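Local atomic coordinates of heat shock protein, putative (Plasmodium falciparum, PDB entry 1Y6Z), a protein that belongs to the heat shock protein 90 family and probably acts as an ATP-dependent chaperone for unfolded proteins, the present chain being its middle domain. Residues V176-I181 with F241-L246; L232-L235 with D239-C242. One frame throughout, in Å; residues are numbered along the deposited sequence.

How the contacts relate
The two contacts lie side by side in the C-terminal part of this Hsp90 middle domain, their centres about 4 Å apart, and both end on helix 237-249, sharing Phe241 and Cys242. Along the chain, 176-181 comes first, then 232-235, an edge strand segment of the three-stranded parallel sheet, and directly after it the helix. Contact 1 packs the helix apolarly against 176-181; contact 2 ties its first turn by polar bonds to the strand that precedes it. The two strand-like segments also meet each other, with a probable hydrogen bond from Phe233 N to Tyr179 O at 2.7 Å. Helix, sheet edge and 176-181 are thus joined to one another by packing and by polar bonds, largely away from solvent.

Contact 1 of 2, residues V176-I181 with F241-L246; sequences VEFYSI and FCLSSL
Leu243 lays its CD1 methyl over one face of the Phe178 ring, 4.1 Å from the ring centroid, a CH-pi contact displaced toward the rim. The nearest ring atom is Phe178 CE2, 3.8 Å from Leu243 CD1, while Leu243 CG lies 4.0 Å from Phe178 CZ, so the branch point and not just one methyl rests on the outer half of the ring. The two side chains approach from opposite directions. In Phe178, CG stands anti to the carbonyl carbon (chi1 -54°), and the ring reaches from the strand toward the helix with its CZ end leading. Cys242, one residue earlier on the helix, meets the same ring differently: SG lies in the ring plane at the edge, 3.9 Å from Phe178 CZ, a sulfur-aromatic contact. Its SG is swung anti to the backbone N (chi1 174°), which also brings it 4.4 Å from Val176 CG2. Face and edge of one phenylalanine are therefore engaged by consecutive helix residues, and Val176 extends the apolar patch past the sulfur. All four side chains are buried, and the interface between the segments is wholly apolar. Helix 145-164 borders the same patch, with Val162 touching Val176 and Lys159 touching Phe178. Phe178 pairs through its backbone with Thr188 of strand 188-189, and Tyr179 and Ile181 bond to Phe233 and Val231, so that 176-181 runs past helix 237-249 and alongside strand 231-234, the outer strand of the three-stranded parallel sheet.

Contact 2 of 2, residues L232-L235 with D239-C242; sequences LFSL and DEFC
Ser234 and Glu240 meet through a hydroxyl-carboxylate hydrogen bond, in which Ser234 OG donates to Glu240 OE2 over 2.7 Å. The hydroxyl comes from above the carboxylate plane, 60° out of it. OG is anti to the Ser234 backbone N, and the Glu240 chain bends at chi2 (70°), folding its carboxylate back toward the strand. Glu240 OE2 accepts two further bonds: water 1 donates to it at 2.6 Å, and Ser208 OG is a partner from the neighbouring strand, so three polar groups gather on this one oxygen. The other oxygen, OE1, has a weak hydrogen bond with Tyr206 OH. Water 1 also bridges back to the strand, with a weak bond to Ser234 O at 3.3 Å. With these partners, the carboxylate would probably be stabilised in its charged form.

Asp239 takes the backbone N-H of the following residue, Leu235. Leu235 N donates to Asp239 OD2 at 3.0 Å in a nearly straight bond (161°), which OD2 accepts through its anti lone pair, the one away from OD1. The carboxylate thereby receives the amide just past the end of the strand, while OD1 is paired with Lys159 of helix 145-164 in a salt bridge that should offset its charge. Leu235 CB packs alongside the same Asp239 OD2, 3.8 Å away.

Neighbouring helix residues thus take up a side-chain hydroxyl from the last strand residue and a main-chain amide from the residue after it, across the short turn joining strand 231-234 to helix 237-249. The strand's backbone bonds run to strand 204-208 and to Tyr179, and helix 145-164 borders the helix through Lys159 and Val162.

Contact 1 of 2, residues V176-I181 with F241-L246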
ATOM      1  N   VAL B 176      10.004   5.372  -8.676  1.00 22.78           N
ATOM      2  CA  VAL B 176      10.896   5.769  -9.789  1.00 23.37           C
ATOM      3  C   VAL B 176      11.861   6.872  -9.236  1.00 23.96           C
ATOM      4  O   VAL B 176      11.502   7.554  -8.276  1.00 22.28           O
ATOM      5  CB  VAL B 176      10.105   6.247 -11.047  1.00 22.93           C
ATOM      6  CG1 VAL B 176       9.136   5.202 -11.625  1.00 23.05           C
ATOM      7  CG2 VAL B 176       9.319   7.511 -10.755  1.00 25.53           C
ATOM      8  N   GLU B 177      13.085   6.967  -9.804  1.00 23.65           N
ATOM      9  CA  GLU B 177      14.106   7.914  -9.355  1.00 25.79           C
ATOM     10  C   GLU B 177      14.762   8.617 -10.546  1.00 26.02           C
ATOM     11  O   GLU B 177      14.889   8.021 -11.640  1.00 25.04           O
ATOM     12  CB  GLU B 177      15.125   7.200  -8.443  1.00 24.41           C
ATOM     13  CG  GLU B 177      14.526   6.695  -7.121  1.00 25.13           C
ATOM     14  CD  GLU B 177      15.559   6.104  -6.176  1.00 28.74           C
ATOM     15  OE1 GLU B 177      16.777   6.215  -6.460  1.00 29.26           O
ATOM     16  OE2 GLU B 177      15.118   5.536  -5.153  1.00 29.45           O
ATOM     17  N   PHE B 178      15.139   9.890 -10.336  1.00 27.45           N
ATOM     18  CA  PHE B 178      15.740  10.733 -11.389  1.00 28.58           C
ATOM     19  C   PHE B 178      16.829  11.564 -10.778  1.00 28.65           C
ATOM     20  O   PHE B 178      16.785  11.911  -9.591  1.00 27.93           O
ATOM     21  CB  PHE B 178      14.737  11.721 -12.033  1.00 29.12           C
ATOM     22  CG  PHE B 178      13.511  11.068 -12.555  1.00 30.14           C
ATOM     23  CD1 PHE B 178      12.392  10.903 -11.743  1.00 29.26           C
ATOM     24  CD2 PHE B 178      13.472  10.567 -13.851  1.00 31.67           C
ATOM     25  CE1 PHE B 178      11.254  10.279 -12.203  1.00 29.16           C
ATOM     26  CE2 PHE B 178      12.310   9.938 -14.344  1.00 33.31           C
ATOM     27  CZ  PHE B 178      11.195   9.788 -13.507  1.00 30.34           C
ATOM     28  N   TYR B 179      17.826  11.859 -11.605  1.00 31.01           N
ATOM     29  CA  TYR B 179      18.875  12.784 -11.214  1.00 32.36           C
ATOM     30  C   TYR B 179      18.220  14.149 -11.159  1.00 32.02           C
ATOM     31  O   TYR B 179      17.273  14.393 -11.886  1.00 30.30           O
ATOM     32  CB  TYR B 179      20.001  12.760 -12.262  1.00 33.80           C
ATOM     33  CG  TYR B 179      20.930  11.576 -12.091  1.00 36.19           C
ATOM     34  CD1 TYR B 179      20.999  10.554 -13.046  1.00 41.10           C
ATOM     35  CD2 TYR B 179      21.664  11.438 -10.929  1.00 38.04           C
ATOM     36  CE1 TYR B 179      21.859   9.444 -12.851  1.00 40.23           C
ATOM     37  CE2 TYR B 179      22.516  10.354 -10.723  1.00 41.76           C
ATOM     38  CZ  TYR B 179      22.614   9.364 -11.679  1.00 41.32           C
ATOM     39  OH  TYR B 179      23.466   8.287 -11.424  1.00 40.60           O
ATOM     40  N   SER B 180      18.748  15.039 -10.318  1.00 33.28           N
ATOM     41  CA  SER B 180      18.256  16.407 -10.285  1.00 33.84           C
ATOM     42  C   SER B 180      19.455  17.340 -10.159  1.00 35.61           C
ATOM     43  O   SER B 180      20.595  16.858 -10.096  1.00 35.27           O
ATOM     44  CB  SER B 180      17.320  16.606  -9.111  1.00 33.08           C
ATOM     45  OG  SER B 180      18.047  16.569  -7.904  1.00 31.90           O
ATOM     46  N   ILE B 181      19.200  18.654 -10.090  1.00 37.63           N
ATOM     47  CA  ILE B 181      20.279  19.626  -9.785  1.00 38.36           C
ATOM     48  C   ILE B 181      20.897  19.362  -8.405  1.00 39.16           C
ATOM     49  O   ILE B 181      22.118  19.345  -8.266  1.00 39.83           O
ATOM     50  CB  ILE B 181      19.784  21.104  -9.870  1.00 38.99           C
ATOM     51  CG1 ILE B 181      19.119  21.397 -11.246  1.00 39.10           C
ATOM     52  CG2 ILE B 181      20.939  22.076  -9.515  1.00 38.72           C
ATOM     53  CD1 ILE B 181      18.400  22.814 -11.396  1.00 38.34           C
ATOM     54  N   PHE B 241       8.315  10.405 -21.173  1.00 38.87           N
ATOM     55  CA  PHE B 241       6.908   9.975 -21.076  1.00 39.43           C
ATOM     56  C   PHE B 241       6.465   9.748 -19.649  1.00 37.06           C
ATOM     57  O   PHE B 241       5.274   9.878 -19.355  1.00 37.58           O
ATOM     58  CB  PHE B 241       6.611   8.703 -21.860  1.00 41.35           C
ATOM     59  CG  PHE B 241       6.498   8.923 -23.335  1.00 46.52           C
ATOM     60  CD1 PHE B 241       5.431   9.657 -23.866  1.00 50.52           C
ATOM     61  CD2 PHE B 241       7.466   8.407 -24.198  1.00 52.49           C
ATOM     62  CE1 PHE B 241       5.325   9.890 -25.244  1.00 52.84           C
ATOM     63  CE2 PHE B 241       7.369   8.618 -25.589  1.00 53.01           C
ATOM     64  CZ  PHE B 241       6.290   9.367 -26.112  1.00 49.39           C
ATOM     65  N   CYS B 242       7.393   9.333 -18.795  1.00 35.53           N
ATOM     66  CA  CYS B 242       7.041   9.061 -17.404  1.00 34.70           C
ATOM     67  C   CYS B 242       6.637  10.380 -16.756  1.00 34.93           C
ATOM     68  O   CYS B 242       5.536  10.536 -16.206  1.00 33.14           O
ATOM     69  CB  CYS B 242       8.218   8.455 -16.642  1.00 35.19           C
ATOM     70  SG  CYS B 242       7.898   8.232 -14.824  1.00 32.48           S
ATOM     71  N   LEU B 243       7.567  11.317 -16.841  1.00 36.13           N
ATOM     72  CA  LEU B 243       7.355  12.661 -16.253  1.00 38.02           C
ATOM     73  C   LEU B 243       6.133  13.384 -16.815  1.00 39.17           C
ATOM     74  O   LEU B 243       5.364  13.910 -16.044  1.00 41.22           O
ATOM     75  CB  LEU B 243       8.626  13.502 -16.310  1.00 36.80           C
ATOM     76  CG  LEU B 243       9.601  12.949 -15.279  1.00 34.55           C
ATOM     77  CD1 LEU B 243      11.048  13.362 -15.520  1.00 31.86           C
ATOM     78  CD2 LEU B 243       9.113  13.400 -13.907  1.00 30.64           C
ATOM     79  N   SER B 244       5.905  13.317 -18.121  1.00 41.34           N
ATOM     80  CA  SER B 244       4.691  13.908 -18.733  1.00 42.43           C
ATOM     81  C   SER B 244       3.358  13.272 -18.326  1.00 43.66           C
ATOM     82  O   SER B 244       2.302  13.910 -18.379  1.00 43.71           O
ATOM     83  CB  SER B 244       4.806  13.867 -20.253  1.00 43.18           C
ATOM     84  OG  SER B 244       3.567  13.377 -20.771  1.00 44.83           O
ATOM     85  N   SER B 245       3.369  11.991 -17.946  1.00 42.95           N
ATOM     86  CA  SER B 245       2.136  11.379 -17.435  1.00 43.45           C
ATOM     87  C   SER B 245       1.763  11.874 -16.040  1.00 43.12           C
ATOM     88  O   SER B 245       0.600  11.856 -15.656  1.00 43.49           O
ATOM     89  CB  SER B 245       2.275   9.852 -17.390  1.00 44.00           C
ATOM     90  OG  SER B 245       2.499   9.374 -18.691  1.00 44.43           O
ATOM     91  N   LEU B 246       2.762  12.280 -15.266  1.00 42.88           N
ATOM     92  CA  LEU B 246       2.500  12.858 -13.959  1.00 43.25           C
ATOM     93  C   LEU B 246       1.982  14.272 -14.177  1.00 44.61           C
ATOM     94  O   LEU B 246       1.196  14.779 -13.377  1.00 45.32           O
ATOM     95  CB  LEU B 246       3.766  12.847 -13.121  1.00 43.17           C
ATOM     96  CG  LEU B 246       4.251  11.422 -12.788  1.00 39.67           C
ATOM     97  CD1 LEU B 246       5.607  11.485 -12.152  1.00 36.55           C
ATOM     98  CD2 LEU B 246       3.263  10.702 -11.913  1.00 38.15           C
TER

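Contact 2 of 2, residues L232-L235 with D239-C242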
ATOM      1  N   LEU B 232      14.215  18.061 -11.618  1.00 29.88           N
ATOM      2  CA  LEU B 232      14.615  16.709 -12.040  1.00 29.18           C
ATOM      3  C   LEU B 232      15.040  16.699 -13.492  1.00 30.98           C
ATOM      4  O   LEU B 232      14.537  17.491 -14.289  1.00 30.82           O
ATOM      5  CB  LEU B 232      13.429  15.754 -11.935  1.00 27.90           C
ATOM      6  CG  LEU B 232      12.690  15.828 -10.608  1.00 27.09           C
ATOM      7  CD1 LEU B 232      11.292  15.158 -10.818  1.00 27.82           C
ATOM      8  CD2 LEU B 232      13.597  15.186  -9.569  1.00 26.40           C
ATOM      9  N   PHE B 233      15.905  15.755 -13.843  1.00 32.73           N
ATOM     10  CA  PHE B 233      16.321  15.597 -15.236  1.00 35.30           C
ATOM     11  C   PHE B 233      15.626  14.428 -15.956  1.00 37.11           C
ATOM     12  O   PHE B 233      15.631  13.293 -15.466  1.00 37.06           O
ATOM     13  CB  PHE B 233      17.837  15.389 -15.292  1.00 36.05           C
ATOM     14  CG  PHE B 233      18.656  16.513 -14.672  1.00 37.99           C
ATOM     15  CD1 PHE B 233      19.884  16.236 -14.083  1.00 38.55           C
ATOM     16  CD2 PHE B 233      18.200  17.837 -14.682  1.00 40.91           C
ATOM     17  CE1 PHE B 233      20.657  17.272 -13.511  1.00 41.27           C
ATOM     18  CE2 PHE B 233      18.961  18.881 -14.100  1.00 39.65           C
ATOM     19  CZ  PHE B 233      20.166  18.601 -13.523  1.00 39.54           C
ATOM     20  N   SER B 234      15.023  14.730 -17.104  1.00 39.62           N
ATOM     21  CA  SER B 234      14.578  13.735 -18.077  1.00 41.91           C
ATOM     22  C   SER B 234      15.706  13.509 -19.120  1.00 43.35           C
ATOM     23  O   SER B 234      16.194  14.437 -19.775  1.00 43.57           O
ATOM     24  CB  SER B 234      13.249  14.157 -18.706  1.00 41.74           C
ATOM     25  OG  SER B 234      12.913  13.371 -19.839  1.00 42.62           O
ATOM     26  N   LEU B 235      16.176  12.276 -19.215  1.00 44.42           N
ATOM     27  CA  LEU B 235      17.273  11.979 -20.119  1.00 44.98           C
ATOM     28  C   LEU B 235      16.849  10.991 -21.216  1.00 44.53           C
ATOM     29  O   LEU B 235      17.612  10.712 -22.129  1.00 45.40           O
ATOM     30  CB  LEU B 235      18.493  11.504 -19.338  1.00 43.70           C
ATOM     31  CG  LEU B 235      18.958  12.310 -18.104  1.00 45.63           C
ATOM     32  CD1 LEU B 235      20.085  11.617 -17.383  1.00 43.94           C
ATOM     33  CD2 LEU B 235      19.373  13.770 -18.399  1.00 45.20           C
ATOM     34  N   ASP B 239      12.033   8.465 -19.474  1.00 37.60           N
ATOM     35  CA  ASP B 239      12.031   9.521 -18.429  1.00 38.17           C
ATOM     36  C   ASP B 239      10.971  10.548 -18.827  1.00 38.26           C
ATOM     37  O   ASP B 239      10.082  10.927 -18.037  1.00 38.67           O
ATOM     38  CB  ASP B 239      13.376  10.236 -18.266  1.00 36.17           C
ATOM     39  CG  ASP B 239      14.450   9.392 -17.641  1.00 38.28           C
ATOM     40  OD1 ASP B 239      14.193   8.222 -17.229  1.00 41.86           O
ATOM     41  OD2 ASP B 239      15.604   9.885 -17.525  1.00 35.31           O
ATOM     42  N   GLU B 240      11.048  10.964 -20.090  1.00 39.36           N
ATOM     43  CA  GLU B 240      10.162  11.968 -20.662  1.00 39.50           C
ATOM     44  C   GLU B 240       8.677  11.595 -20.673  1.00 38.87           C
ATOM     45  O   GLU B 240       7.863  12.369 -20.196  1.00 38.12           O
ATOM     46  CB  GLU B 240      10.684  12.392 -22.052  1.00 40.64           C
ATOM     47  CG  GLU B 240      10.105  13.689 -22.595  1.00 44.40           C
ATOM     48  CD  GLU B 240      10.597  14.917 -21.846  1.00 52.62           C
ATOM     49  OE1 GLU B 240       9.733  15.741 -21.442  1.00 52.92           O
ATOM     50  OE2 GLU B 240      11.843  15.057 -21.663  1.00 54.81           O
ATOM     51  N   PHE B 241       8.315  10.405 -21.173  1.00 38.87           N
ATOM     52  CA  PHE B 241       6.908   9.975 -21.076  1.00 39.43           C
ATOM     53  C   PHE B 241       6.465   9.748 -19.649  1.00 37.06           C
ATOM     54  O   PHE B 241       5.274   9.878 -19.355  1.00 37.58           O
ATOM     55  CB  PHE B 241       6.611   8.703 -21.860  1.00 41.35           C
ATOM     56  CG  PHE B 241       6.498   8.923 -23.335  1.00 46.52           C
ATOM     57  CD1 PHE B 241       5.431   9.657 -23.866  1.00 50.52           C
ATOM     58  CD2 PHE B 241       7.466   8.407 -24.198  1.00 52.49           C
ATOM     59  CE1 PHE B 241       5.325   9.890 -25.244  1.00 52.84           C
ATOM     60  CE2 PHE B 241       7.369   8.618 -25.589  1.00 53.01           C
ATOM     61  CZ  PHE B 241       6.290   9.367 -26.112  1.00 49.39           C
ATOM     62  N   CYS B 242       7.393   9.333 -18.795  1.00 35.53           N
ATOM     63  CA  CYS B 242       7.041   9.061 -17.404  1.00 34.70           C
ATOM     64  C   CYS B 242       6.637  10.380 -16.756  1.00 34.93           C
ATOM     65  O   CYS B 242       5.536  10.536 -16.206  1.00 33.14           O
ATOM     66  CB  CYS B 242       8.218   8.455 -16.642  1.00 35.19           C
ATOM     67  SG  CYS B 242       7.898   8.232 -14.824  1.00 32.48           S
TER
HETATM   68  O   HOH W   1      14.099  13.952 -22.302  1.00 53.27           O